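Local coordinates for peptidoglycan-recognition protein (Apis mellifera, PDB 5XZ3), which probably recognises bacterial peptidoglycan in the innate immune defence of the honeybee, at residues 39-44 with 55-60; 11-16 with 68-73; 126-131 with 166-171; 103-108 with 122-127. All blocks are in the same frame, centred on the assembly; numbering follows the deposited sequence.

Interaction 1 (39-44 with 55-60)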
loop_
_atom_site.group_PDB
_atom_site.type_symbol
_atom_site.label_atom_id
_atom_site.label_comp_id
_atom_site.label_asym_id
_atom_site.label_seq_id
_atom_site.Cartn_x
_atom_site.Cartn_y
_atom_site.Cartn_z
ATOM N N THR A 39 4.052 7.179 3.576
ATOM C CA THR A 39 3.049 8.241 3.447
ATOM C C THR A 39 3.585 9.617 3.831
ATOM O O THR A 39 2.945 10.627 3.532
ATOM C CB THR A 39 1.788 7.966 4.296
ATOM O OG1 THR A 39 2.149 7.916 5.682
ATOM C CG2 THR A 39 1.119 6.641 3.891
ATOM N N VAL A 40 4.745 9.648 4.496
ATOM C CA VAL A 40 5.340 10.878 5.058
ATOM C C VAL A 40 4.294 11.608 5.937
ATOM O O VAL A 40 4.245 12.831 6.005
ATOM C CB VAL A 40 5.925 11.829 3.972
ATOM C CG1 VAL A 40 6.957 12.783 4.577
ATOM C CG2 VAL A 40 6.561 11.055 2.828
ATOM N N SER A 41 3.429 10.832 6.570
ATOM C CA SER A 41 2.373 11.389 7.397
ATOM C C SER A 41 2.643 10.933 8.813
ATOM O O SER A 41 3.563 10.138 9.047
ATOM C CB SER A 41 0.991 10.944 6.888
ATOM O OG SER A 41 0.765 9.551 7.119
ATOM N N LEU A 42 1.863 11.453 9.762
ATOM C CA LEU A 42 2.006 11.066 11.151
ATOM C C LEU A 42 1.811 9.567 11.319
ATOM O O LEU A 42 0.872 8.993 10.773
ATOM C CB LEU A 42 1.039 11.853 12.053
ATOM C CG LEU A 42 1.591 13.095 12.761
ATOM C CD1 LEU A 42 0.459 13.887 13.395
ATOM C CD2 LEU A 42 2.644 12.753 13.806
ATOM N N GLU A 43 2.738 8.956 12.047
ATOM C CA GLU A 43 2.672 7.556 12.425
ATOM C C GLU A 43 1.483 7.264 13.329
ATOM O O GLU A 43 0.971 8.151 14.021
ATOM C CB GLU A 43 3.936 7.164 13.162
ATOM C CG GLU A 43 5.042 6.626 12.286
ATOM C CD GLU A 43 6.190 6.075 13.103
ATOM O OE1 GLU A 43 7.336 6.438 12.806
ATOM O OE2 GLU A 43 5.962 5.293 14.058
ATOM N N CYS A 44 1.059 6.004 13.317
ATOM C CA CYS A 44 -0.010 5.545 14.191
ATOM C C CYS A 44 0.400 4.226 14.825
ATOM O O CYS A 44 1.091 3.414 14.197
ATOM C CB CYS A 44 -1.325 5.415 13.417
ATOM S SG CYS A 44 -1.283 4.278 11.998
ATOM N N GLU A 55 -8.318 8.254 7.540
ATOM C CA GLU A 55 -9.451 9.116 7.201
ATOM C C GLU A 55 -8.935 10.506 6.779
ATOM O O GLU A 55 -9.422 11.074 5.811
ATOM C CB GLU A 55 -10.438 9.200 8.385
ATOM C CG GLU A 55 -11.821 9.922 8.208
ATOM C CD GLU A 55 -12.361 10.077 6.778
ATOM O OE1 GLU A 55 -12.279 9.147 5.941
ATOM O OE2 GLU A 55 -12.965 11.146 6.507
ATOM N N ASN A 56 -7.932 11.026 7.486
ATOM C CA ASN A 56 -7.361 12.338 7.153
ATOM C C ASN A 56 -6.615 12.343 5.811
ATOM O O ASN A 56 -6.727 13.307 5.052
ATOM C CB ASN A 56 -6.488 12.870 8.295
ATOM C CG ASN A 56 -7.315 13.382 9.473
ATOM O OD1 ASN A 56 -8.510 13.695 9.343
ATOM N ND2 ASN A 56 -6.683 13.469 10.629
ATOM N N ILE A 57 -5.880 11.264 5.517
ATOM C CA ILE A 57 -5.275 11.083 4.185
ATOM C C ILE A 57 -6.358 11.092 3.102
ATOM O O ILE A 57 -6.231 11.830 2.119
ATOM C CB ILE A 57 -4.375 9.824 4.079
ATOM C CG1 ILE A 57 -3.180 9.928 5.042
ATOM C CG2 ILE A 57 -3.793 9.721 2.677
ATOM C CD1 ILE A 57 -2.435 8.618 5.265
ATOM N N ARG A 58 -7.423 10.310 3.302
ATOM C CA ARG A 58 -8.539 10.252 2.337
ATOM C C ARG A 58 -9.147 11.630 2.078
ATOM O O ARG A 58 -9.339 12.025 0.923
ATOM C CB ARG A 58 -9.637 9.309 2.825
ATOM C CG ARG A 58 -10.727 9.058 1.783
ATOM C CD ARG A 58 -12.113 8.823 2.384
ATOM N NE ARG A 58 -12.572 9.874 3.307
ATOM C CZ ARG A 58 -13.047 11.065 2.957
ATOM N NH1 ARG A 58 -13.440 11.904 3.905
ATOM N NH2 ARG A 58 -13.129 11.431 1.678
ATOM N N SER A 59 -9.461 12.326 3.168
ATOM C CA SER A 59 -10.038 13.673 3.139
ATOM C C SER A 59 -9.137 14.659 2.376
ATOM O O SER A 59 -9.604 15.400 1.496
ATOM C CB SER A 59 -10.288 14.151 4.576
ATOM O OG SER A 59 -11.103 15.298 4.547
ATOM N N TYR A 60 -7.845 14.621 2.689
ATOM C CA TYR A 60 -6.828 15.375 1.958
ATOM C C TYR A 60 -6.805 15.055 0.441
ATOM O O TYR A 60 -6.904 15.977 -0.386
ATOM C CB TYR A 60 -5.463 15.143 2.598
ATOM C CG TYR A 60 -4.282 15.701 1.820
ATOM C CD1 TYR A 60 -4.153 17.085 1.576
ATOM C CD2 TYR A 60 -3.296 14.850 1.339
ATOM C CE1 TYR A 60 -3.070 17.586 0.869
ATOM C CE2 TYR A 60 -2.202 15.339 0.637
ATOM C CZ TYR A 60 -2.093 16.707 0.412
ATOM O OH TYR A 60 -1.016 17.180 -0.293
#

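Interaction 2 (11-16 with 68-73)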
loop_
_atom_site.group_PDB
_atom_site.type_symbol
_atom_site.label_atom_id
_atom_site.label_comp_id
_atom_site.label_asym_id
_atom_site.label_seq_id
_atom_site.Cartn_x
_atom_site.Cartn_y
_atom_site.Cartn_z
ATOM N N ILE A 11 -8.428 -4.563 7.099
ATOM C CA ILE A 11 -9.478 -3.668 7.584
ATOM C C ILE A 11 -10.109 -3.017 6.349
ATOM O O ILE A 11 -9.455 -2.239 5.662
ATOM C CB ILE A 11 -8.913 -2.599 8.553
ATOM C CG1 ILE A 11 -8.135 -3.213 9.743
ATOM C CG2 ILE A 11 -9.997 -1.625 8.996
ATOM C CD1 ILE A 11 -8.890 -4.218 10.581
ATOM N N LYS A 12 -11.371 -3.348 6.068
ATOM C CA LYS A 12 -12.038 -2.858 4.850
ATOM C C LYS A 12 -12.347 -1.367 4.924
ATOM O O LYS A 12 -12.447 -0.798 6.007
ATOM C CB LYS A 12 -13.311 -3.663 4.548
ATOM C CG LYS A 12 -13.045 -5.121 4.193
ATOM C CD LYS A 12 -14.332 -5.937 4.176
ATOM C CE LYS A 12 -14.996 -5.912 2.804
ATOM N NZ LYS A 12 -14.423 -6.904 1.842
ATOM N N ARG A 13 -12.488 -0.751 3.757
ATOM C CA ARG A 13 -12.751 0.678 3.627
ATOM C C ARG A 13 -13.875 1.188 4.562
ATOM O O ARG A 13 -13.675 2.167 5.281
ATOM C CB ARG A 13 -13.064 1.020 2.168
ATOM C CG ARG A 13 -13.023 2.513 1.888
ATOM C CD ARG A 13 -14.056 2.921 0.844
ATOM N NE ARG A 13 -13.982 4.364 0.555
ATOM C CZ ARG A 13 -13.046 4.937 -0.197
ATOM N NH1 ARG A 13 -13.081 6.256 -0.392
ATOM N NH2 ARG A 13 -12.068 4.203 -0.749
ATOM N N ASN A 14 -15.022 0.499 4.584
ATOM C CA ASN A 14 -16.168 0.917 5.425
ATOM C C ASN A 14 -15.912 0.835 6.942
ATOM O O ASN A 14 -16.711 1.341 7.734
ATOM C CB ASN A 14 -17.441 0.140 5.058
ATOM C CG ASN A 14 -17.502 -1.237 5.702
ATOM O OD1 ASN A 14 -16.560 -2.027 5.614
ATOM N ND2 ASN A 14 -18.621 -1.529 6.361
ATOM N N GLU A 15 -14.815 0.188 7.342
ATOM C CA GLU A 15 -14.432 0.152 8.745
ATOM C C GLU A 15 -13.708 1.420 9.177
ATOM O O GLU A 15 -13.621 1.699 10.376
ATOM C CB GLU A 15 -13.573 -1.067 9.064
ATOM C CG GLU A 15 -14.281 -2.399 8.921
ATOM C CD GLU A 15 -13.354 -3.563 9.219
ATOM O OE1 GLU A 15 -13.000 -4.299 8.266
ATOM O OE2 GLU A 15 -12.973 -3.730 10.402
ATOM N N TRP A 16 -13.188 2.186 8.216
ATOM C CA TRP A 16 -12.490 3.427 8.550
ATOM C C TRP A 16 -13.109 4.715 7.987
ATOM O O TRP A 16 -12.706 5.798 8.391
ATOM C CB TRP A 16 -10.968 3.326 8.303
ATOM C CG TRP A 16 -10.547 3.137 6.872
ATOM C CD1 TRP A 16 -10.237 1.952 6.256
ATOM C CD2 TRP A 16 -10.378 4.160 5.878
ATOM N NE1 TRP A 16 -9.898 2.176 4.938
ATOM C CE2 TRP A 16 -9.969 3.517 4.679
ATOM C CE3 TRP A 16 -10.537 5.556 5.881
ATOM C CZ2 TRP A 16 -9.719 4.218 3.499
ATOM C CZ3 TRP A 16 -10.289 6.255 4.707
ATOM C CH2 TRP A 16 -9.878 5.584 3.529
ATOM N N HIS A 68 -10.190 11.287 -7.129
ATOM C CA HIS A 68 -11.334 10.383 -7.184
ATOM C C HIS A 68 -11.489 9.533 -5.909
ATOM O O HIS A 68 -12.587 9.088 -5.581
ATOM C CB HIS A 68 -11.273 9.504 -8.464
ATOM C CG HIS A 68 -10.064 8.606 -8.549
ATOM N ND1 HIS A 68 -8.795 9.075 -8.825
ATOM C CD2 HIS A 68 -9.944 7.261 -8.416
ATOM C CE1 HIS A 68 -7.946 8.061 -8.843
ATOM N NE2 HIS A 68 -8.616 6.949 -8.593
ATOM N N ASP A 69 -10.389 9.338 -5.185
ATOM C CA ASP A 69 -10.317 8.355 -4.096
ATOM C C ASP A 69 -9.056 8.631 -3.266
ATOM O O ASP A 69 -8.215 9.435 -3.671
ATOM C CB ASP A 69 -10.246 6.949 -4.713
ATOM C CG ASP A 69 -10.765 5.857 -3.784
ATOM O OD1 ASP A 69 -10.974 6.123 -2.587
ATOM O OD2 ASP A 69 -10.985 4.720 -4.279
ATOM N N ILE A 70 -8.927 7.982 -2.107
ATOM C CA ILE A 70 -7.615 7.875 -1.451
ATOM C C ILE A 70 -6.676 7.213 -2.473
ATOM O O ILE A 70 -7.082 6.275 -3.201
ATOM C CB ILE A 70 -7.657 7.123 -0.097
ATOM C CG1 ILE A 70 -6.274 7.203 0.603
ATOM C CG2 ILE A 70 -8.215 5.702 -0.275
ATOM C CD1 ILE A 70 -6.239 6.906 2.092
ATOM N N GLY A 71 -5.465 7.750 -2.582
ATOM C CA GLY A 71 -4.557 7.396 -3.676
ATOM C C GLY A 71 -3.871 6.046 -3.540
ATOM O O GLY A 71 -3.416 5.474 -4.544
ATOM N N TYR A 72 -3.787 5.537 -2.306
ATOM C CA TYR A 72 -3.044 4.294 -2.034
ATOM C C TYR A 72 -3.931 3.054 -2.048
ATOM O O TYR A 72 -5.063 3.104 -1.569
ATOM C CB TYR A 72 -2.340 4.389 -0.681
ATOM C CG TYR A 72 -1.360 5.530 -0.547
ATOM C CD1 TYR A 72 -0.201 5.579 -1.334
ATOM C CD2 TYR A 72 -1.567 6.551 0.396
ATOM C CE1 TYR A 72 0.728 6.595 -1.183
ATOM C CE2 TYR A 72 -0.639 7.590 0.550
ATOM C CZ TYR A 72 0.495 7.604 -0.251
ATOM O OH TYR A 72 1.430 8.614 -0.114
ATOM N N SER A 73 -3.420 1.935 -2.577
ATOM C CA SER A 73 -4.233 0.703 -2.652
ATOM C C SER A 73 -4.465 0.097 -1.281
ATOM O O SER A 73 -5.614 -0.217 -0.920
ATOM C CB SER A 73 -3.621 -0.331 -3.606
ATOM O OG SER A 73 -3.226 0.328 -4.786
#

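Interaction 3 (126-131 with 166-171)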
loop_
_atom_site.group_PDB
_atom_site.type_symbol
_atom_site.label_atom_id
_atom_site.label_comp_id
_atom_site.label_asym_id
_atom_site.label_seq_id
_atom_site.Cartn_x
_atom_site.Cartn_y
_atom_site.Cartn_z
ATOM N N LYS A 126 2.914 -10.322 3.834
ATOM C CA LYS A 126 1.754 -11.220 3.822
ATOM C C LYS A 126 0.711 -10.754 2.806
ATOM O O LYS A 126 0.083 -11.584 2.136
ATOM C CB LYS A 126 1.117 -11.362 5.210
ATOM C CG LYS A 126 1.869 -12.279 6.166
ATOM C CD LYS A 126 1.134 -12.359 7.507
ATOM C CE LYS A 126 2.087 -12.468 8.694
ATOM N NZ LYS A 126 1.350 -12.602 9.989
ATOM N N LEU A 127 0.555 -9.435 2.669
ATOM C CA LEU A 127 -0.396 -8.894 1.724
ATOM C C LEU A 127 -0.019 -9.279 0.289
ATOM O O LEU A 127 -0.891 -9.605 -0.520
ATOM C CB LEU A 127 -0.494 -7.381 1.870
ATOM C CG LEU A 127 -1.504 -6.649 0.997
ATOM C CD1 LEU A 127 -2.944 -7.046 1.272
ATOM C CD2 LEU A 127 -1.314 -5.147 1.182
ATOM N N ILE A 128 1.277 -9.238 -0.003
ATOM C CA ILE A 128 1.791 -9.594 -1.318
ATOM C C ILE A 128 1.499 -11.075 -1.612
ATOM O O ILE A 128 0.942 -11.411 -2.677
ATOM C CB ILE A 128 3.290 -9.221 -1.463
ATOM C CG1 ILE A 128 3.422 -7.687 -1.549
ATOM C CG2 ILE A 128 3.894 -9.864 -2.716
ATOM C CD1 ILE A 128 4.798 -7.142 -1.202
ATOM N N LEU A 129 1.821 -11.938 -0.656
ATOM C CA LEU A 129 1.519 -13.371 -0.782
ATOM C C LEU A 129 0.024 -13.654 -0.969
ATOM O O LEU A 129 -0.336 -14.470 -1.808
ATOM C CB LEU A 129 2.105 -14.158 0.405
ATOM C CG LEU A 129 3.652 -14.168 0.556
ATOM C CD1 LEU A 129 4.049 -14.937 1.812
ATOM C CD2 LEU A 129 4.382 -14.749 -0.653
ATOM N N CYS A 130 -0.831 -12.976 -0.200
ATOM C CA CYS A 130 -2.286 -13.056 -0.376
ATOM C C CYS A 130 -2.737 -12.731 -1.795
ATOM O O CYS A 130 -3.524 -13.483 -2.382
ATOM C CB CYS A 130 -3.007 -12.133 0.601
ATOM S SG CYS A 130 -4.785 -12.051 0.283
ATOM N N GLY A 131 -2.245 -11.612 -2.331
ATOM C CA GLY A 131 -2.530 -11.218 -3.717
ATOM C C GLY A 131 -2.113 -12.259 -4.743
ATOM O O GLY A 131 -2.859 -12.533 -5.699
ATOM N N TRP A 166 13.197 -8.970 0.470
ATOM C CA TRP A 166 12.088 -9.769 -0.015
ATOM C C TRP A 166 12.432 -10.432 -1.330
ATOM O O TRP A 166 12.927 -9.759 -2.234
ATOM C CB TRP A 166 10.864 -8.916 -0.226
ATOM C CG TRP A 166 10.203 -8.386 0.991
ATOM C CD1 TRP A 166 10.365 -8.789 2.298
ATOM C CD2 TRP A 166 9.188 -7.389 1.000
ATOM N NE1 TRP A 166 9.522 -8.052 3.122
ATOM C CE2 TRP A 166 8.798 -7.189 2.343
ATOM C CE3 TRP A 166 8.590 -6.610 -0.007
ATOM C CZ2 TRP A 166 7.813 -6.253 2.709
ATOM C CZ3 TRP A 166 7.633 -5.666 0.360
ATOM C CH2 TRP A 166 7.249 -5.497 1.703
ATOM N N PRO A 167 12.126 -11.740 -1.464
ATOM C CA PRO A 167 12.443 -12.442 -2.716
ATOM C C PRO A 167 11.712 -11.887 -3.942
ATOM O O PRO A 167 12.180 -12.077 -5.069
ATOM C CB PRO A 167 11.998 -13.878 -2.434
ATOM C CG PRO A 167 11.989 -13.997 -0.940
ATOM C CD PRO A 167 11.550 -12.653 -0.453
ATOM N N GLU A 168 10.579 -11.212 -3.727
ATOM C CA GLU A 168 9.774 -10.653 -4.828
ATOM C C GLU A 168 10.310 -9.277 -5.270
ATOM O O GLU A 168 9.916 -8.772 -6.325
ATOM C CB GLU A 168 8.270 -10.551 -4.463
ATOM C CG GLU A 168 7.560 -11.858 -4.103
ATOM C CD GLU A 168 7.775 -12.316 -2.659
ATOM O OE1 GLU A 168 8.504 -11.635 -1.908
ATOM O OE2 GLU A 168 7.212 -13.366 -2.263
ATOM N N TRP A 169 11.210 -8.686 -4.475
ATOM C CA TRP A 169 11.822 -7.399 -4.850
ATOM C C TRP A 169 12.714 -7.576 -6.087
ATOM O O TRP A 169 13.443 -8.558 -6.179
ATOM C CB TRP A 169 12.599 -6.770 -3.685
ATOM C CG TRP A 169 13.303 -5.513 -4.111
ATOM C CD1 TRP A 169 12.739 -4.284 -4.275
ATOM C CD2 TRP A 169 14.684 -5.376 -4.475
ATOM N NE1 TRP A 169 13.680 -3.384 -4.724
ATOM C CE2 TRP A 169 14.881 -4.028 -4.861
ATOM C CE3 TRP A 169 15.768 -6.262 -4.534
ATOM C CZ2 TRP A 169 16.128 -3.533 -5.259
ATOM C CZ3 TRP A 169 17.024 -5.767 -4.948
ATOM C CH2 TRP A 169 17.181 -4.410 -5.309
ATOM N N VAL A 170 12.621 -6.634 -7.033
ATOM C CA VAL A 170 13.441 -6.634 -8.240
ATOM C C VAL A 170 14.274 -5.352 -8.307
ATOM O O VAL A 170 13.767 -4.254 -8.043
ATOM C CB VAL A 170 12.639 -6.831 -9.562
ATOM C CG1 VAL A 170 11.968 -8.214 -9.635
ATOM C CG2 VAL A 170 11.611 -5.730 -9.777
ATOM N N SER A 171 15.549 -5.509 -8.674
ATOM C CA SER A 171 16.483 -4.368 -8.790
ATOM C C SER A 171 16.143 -3.471 -9.975
ATOM O O SER A 171 16.490 -2.280 -9.997
ATOM C CB SER A 171 17.932 -4.847 -8.854
ATOM O OG SER A 171 18.168 -5.604 -10.021
#

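Interaction 4 (103-108 with 122-127)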
loop_
_atom_site.group_PDB
_atom_site.type_symbol
_atom_site.label_atom_id
_atom_site.label_comp_id
_atom_site.label_asym_id
_atom_site.label_seq_id
_atom_site.Cartn_x
_atom_site.Cartn_y
_atom_site.Cartn_z
ATOM N N ILE A 103 -0.575 -2.180 -7.711
ATOM C CA ILE A 103 -1.167 -1.668 -6.485
ATOM C C ILE A 103 -0.030 -0.988 -5.721
ATOM O O ILE A 103 1.153 -1.269 -5.982
ATOM C CB ILE A 103 -1.831 -2.772 -5.639
ATOM C CG1 ILE A 103 -0.862 -3.915 -5.376
ATOM C CG2 ILE A 103 -3.133 -3.290 -6.301
ATOM C CD1 ILE A 103 -0.977 -4.450 -3.969
ATOM N N SER A 104 -0.381 -0.095 -4.803
ATOM C CA SER A 104 0.610 0.455 -3.900
ATOM C C SER A 104 0.373 -0.018 -2.476
ATOM O O SER A 104 -0.775 -0.247 -2.062
ATOM C CB SER A 104 0.649 1.978 -3.977
ATOM O OG SER A 104 -0.641 2.548 -3.710
ATOM N N ILE A 105 1.468 -0.198 -1.736
ATOM C CA ILE A 105 1.383 -0.524 -0.317
ATOM C C ILE A 105 2.111 0.618 0.389
ATOM O O ILE A 105 3.322 0.803 0.197
ATOM C CB ILE A 105 2.018 -1.885 0.022
ATOM C CG1 ILE A 105 1.309 -3.029 -0.760
ATOM C CG2 ILE A 105 1.982 -2.121 1.537
ATOM C CD1 ILE A 105 1.895 -4.429 -0.588
ATOM N N ALA A 106 1.361 1.396 1.166
ATOM C CA ALA A 106 1.922 2.582 1.777
ATOM C C ALA A 106 2.077 2.353 3.268
ATOM O O ALA A 106 1.096 2.170 3.990
ATOM C CB ALA A 106 1.069 3.828 1.501
ATOM N N PHE A 107 3.327 2.393 3.720
ATOM C CA PHE A 107 3.659 2.315 5.138
ATOM C C PHE A 107 3.415 3.699 5.740
ATOM O O PHE A 107 3.968 4.687 5.263
ATOM C CB PHE A 107 5.142 1.948 5.304
ATOM C CG PHE A 107 5.454 0.493 5.062
ATOM C CD1 PHE A 107 5.373 -0.067 3.775
ATOM C CD2 PHE A 107 5.885 -0.315 6.123
ATOM C CE1 PHE A 107 5.688 -1.415 3.566
ATOM C CE2 PHE A 107 6.192 -1.655 5.919
ATOM C CZ PHE A 107 6.098 -2.202 4.638
ATOM N N ILE A 108 2.582 3.762 6.770
ATOM C CA ILE A 108 2.205 5.042 7.383
ATOM C C ILE A 108 3.377 5.527 8.242
ATOM O O ILE A 108 3.720 4.915 9.226
ATOM C CB ILE A 108 0.883 4.927 8.184
ATOM C CG1 ILE A 108 -0.287 4.597 7.230
ATOM C CG2 ILE A 108 0.585 6.217 8.959
ATOM C CD1 ILE A 108 -1.474 3.951 7.923
ATOM N N ASN A 122 6.144 -7.510 8.002
ATOM C CA ASN A 122 5.483 -8.824 7.909
ATOM C C ASN A 122 4.059 -8.711 7.371
ATOM O O ASN A 122 3.662 -9.531 6.550
ATOM C CB ASN A 122 5.510 -9.562 9.253
ATOM C CG ASN A 122 6.907 -10.062 9.623
ATOM O OD1 ASN A 122 7.806 -10.142 8.788
ATOM N ND2 ASN A 122 7.085 -10.391 10.883
ATOM N N ALA A 123 3.315 -7.688 7.807
ATOM C CA ALA A 123 1.977 -7.374 7.241
ATOM C C ALA A 123 2.005 -7.094 5.733
ATOM O O ALA A 123 1.212 -7.659 4.995
ATOM C CB ALA A 123 1.324 -6.207 7.966
ATOM N N ALA A 124 2.913 -6.231 5.287
ATOM C CA ALA A 124 3.031 -5.907 3.850
ATOM C C ALA A 124 3.440 -7.128 3.046
ATOM O O ALA A 124 2.910 -7.354 1.957
ATOM C CB ALA A 124 4.010 -4.772 3.620
ATOM N N HIS A 125 4.357 -7.927 3.585
ATOM C CA HIS A 125 4.797 -9.124 2.859
ATOM C C HIS A 125 3.691 -10.178 2.757
ATOM O O HIS A 125 3.520 -10.813 1.696
ATOM C CB HIS A 125 6.064 -9.723 3.446
ATOM C CG HIS A 125 6.685 -10.741 2.549
ATOM N ND1 HIS A 125 7.340 -10.396 1.388
ATOM C CD2 HIS A 125 6.681 -12.091 2.595
ATOM C CE1 HIS A 125 7.763 -11.492 0.781
ATOM N NE2 HIS A 125 7.378 -12.535 1.493
ATOM N N LYS A 126 2.914 -10.322 3.834
ATOM C CA LYS A 126 1.754 -11.220 3.822
ATOM C C LYS A 126 0.711 -10.754 2.806
ATOM O O LYS A 126 0.083 -11.584 2.136
ATOM C CB LYS A 126 1.117 -11.362 5.210
ATOM C CG LYS A 126 1.869 -12.279 6.166
ATOM C CD LYS A 126 1.134 -12.359 7.507
ATOM C CE LYS A 126 2.087 -12.468 8.694
ATOM N NZ LYS A 126 1.350 -12.602 9.989
ATOM N N LEU A 127 0.555 -9.435 2.669
ATOM C CA LEU A 127 -0.396 -8.894 1.724
ATOM C C LEU A 127 -0.019 -9.279 0.289
ATOM O O LEU A 127 -0.891 -9.605 -0.520
ATOM C CB LEU A 127 -0.494 -7.381 1.870
ATOM C CG LEU A 127 -1.504 -6.649 0.997
ATOM C CD1 LEU A 127 -2.944 -7.046 1.272
ATOM C CD2 LEU A 127 -1.314 -5.147 1.182
#

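Interaction 1 (39-44 with 55-60)
In the amidase-like fold of peptidoglycan-recognition proteins, the loop that leaves strand 31-38 passes beside helix 47-64, and here Thr-39 and Ser-41 of that loop meet Ile-57 of the helix. The junction is slight, burying about 80 Å² in all, with the CA atoms of Ser-41 and Ile-57 8.3 Å apart. One methyl group carries it from the helix side. Ile-57 has CG1 anti to its carbonyl carbon (chi1 -62°) and an extended second torsion, which sends CD1 out to the loop. There CD1 lies 3.8 Å from Ser-41 OG and 4.3 Å from Thr-39 CG2, so a hydroxyl and a methyl both meet the same carbon from the loop side. A few residues further on, the loop is tied to the start of the helix by the disulfide between Cys-44 and Cys-50. The helix also carries its own ion pair: Arg-58 grips Glu-55 side-on, with NE 2.7 Å from OE1 and NH1 reaching OE2, both nearly in the guanidinium plane. Thr-39 OG1, which also bonds to Gly-109 N, is hydrogen-bonded to Ser-41 OG at 2.6 Å, and either hydroxyl could be the donor.

Interaction 2 (11-16 with 68-73)
Arg-13 reaches Asp-69 with the end of its guanidinium, both terminal nitrogens converging on one carboxylate oxygen. NH2 lies 2.9 Å from Asp-69 OD1 and meets its syn lone pair with an N-H...O angle of 146°; NH1 is 3.0 Å from the same OD1, at a more bent 138°. Sharing one acceptor explains why neither bond is straight. OD1 lies near the guanidinium plane, but the carboxylate is turned 48° from it. Asp-69 OD1 also takes a weak bond from Ile-70 N, at 2.8 Å, while Arg-13 NH1 has a second acceptor in Val-19 O. The 11-16 segment is consistent with the N-terminal PGRP-specific segment of this family, packed here on the 68-73 loop between helix 47-64 and strand 74-76. A methionine in place of Arg-13 would probably leave buried Asp-69 OD1 without its charged mate and deprive Val-19 O of a donor. Beside the ion pair, Trp-16 CH2 comes from the opposite direction to Ile-70 and rests 4.1 Å from its CD1; helix 47-64 covers the indole further through Ile-51 and Ile-54. The indole NE1 is satisfied by Glu-84 O. Glu-84 OE1 accepts from Arg-13 N, and Lys-12 N is bonded to Glu-15 OE1 at 2.9 Å, met from above the carboxylate plane.

Interaction 3 (126-131 with 166-171)
Ile-128 of helix 118-133 meets Trp-166 in the C-terminal loop by purely apolar contact. Its CG1 is anti to the carbonyl carbon (chi1 -71°), and the second torsion is extended, so CD1 projects to the six-membered part of the indole. There it lies 3.6 Å from Trp-166 CZ3 and 4.0 Å from CE3, the two side chains crossing at a slant. A thinner contact follows at Glu-168, whose CG is 4.4 Å from Ile-128 CG2. The second kind is mixed in polarity: Leu-129 CD2 touches Glu-168 OE2 at 3.5 Å, the side chains crossing at about a right angle. Glu-168 is bent at its second torsion (82°), which brings the carboxylate round toward the leucine. Backbone bonds shape each partner separately. Trp-166 to Trp-169 form a type I beta turn, with Trp-169 N 3.0 Å from Trp-166 O, and the loop pairs through Glu-168 and Val-170 with Val-143 of edge strand 141-145. No hydrogen bond joins the two segments. The roughly 155 Å² buried between them therefore implies that these two segments are held by van der Waals packing and shape, while backbone bonds of the loop go to Val-143 of the sheet.

Interaction 4 (103-108 with 122-127)
Strand 103-107 and helix 122-127 run nearly antiparallel, 169° between their directions and 10.0 Å between axes, with the CA atoms of Ile-105 and Ala-124 7.0 Å apart; Ile-105, Phe-107, Ala-124 and Leu-127 fill the interface. Ile-105 faces the helix with both its branches in use. CG2, anti to the backbone N, rests 3.9 Å from Ala-124 CB, while the longer branch puts CD1 3.7 Å from Leu-127 CD2. These two side chains, Ile-105 and Leu-127, slide past one another in opposite directions. Phe-107 closes on the same alanine methyl: its CZ is 3.5 Å from Ala-124 CB, and CE1 is 3.8 Å from it. Ala-124 is thus met by two strand residues, and its small side chain suits so near an approach. Trimming Ile-105 to an alanine would probably open a gap beside Leu-127 CD2 and leave that branch of the leucine freer to turn. The contact is the buried sheet-to-helix packing of an alpha/beta domain. Strand 102-107 is the middle one of five, flanked by 74-76 and 31-38; Ile-76 touches both Ile-105 and Ala-124, Ile-36 touches Ile-105 and Phe-107, and Ile-128 of helix 118-133 adds to the cover over Ile-105.

Overall arrangement
From the N terminus, residues 11-16 open the longest of these loops, which interaction 2 closes at 68-73, after 51 intervening residues. Interaction 1 is nested inside it, joining the loop after strand 31-38 to helix 47-64. The two touch where Ile-57 CG2 packs on Ile-70 CD1, 3.8 Å away. Further on, interaction 4 closes the short excursion from strand 102-107 to helix 118-133; interaction 3 starts where it ends, sharing Lys-126 and Leu-127, and brings the C-terminal loop to that helix. The central strand links the groups: Phe-107 O probably bonds to Thr-39 N, and Ser-104 N to Ser-73 OG. Interactions 1 and 3 lie on opposite sides of the chain's centre, about 24 Å between contact centres.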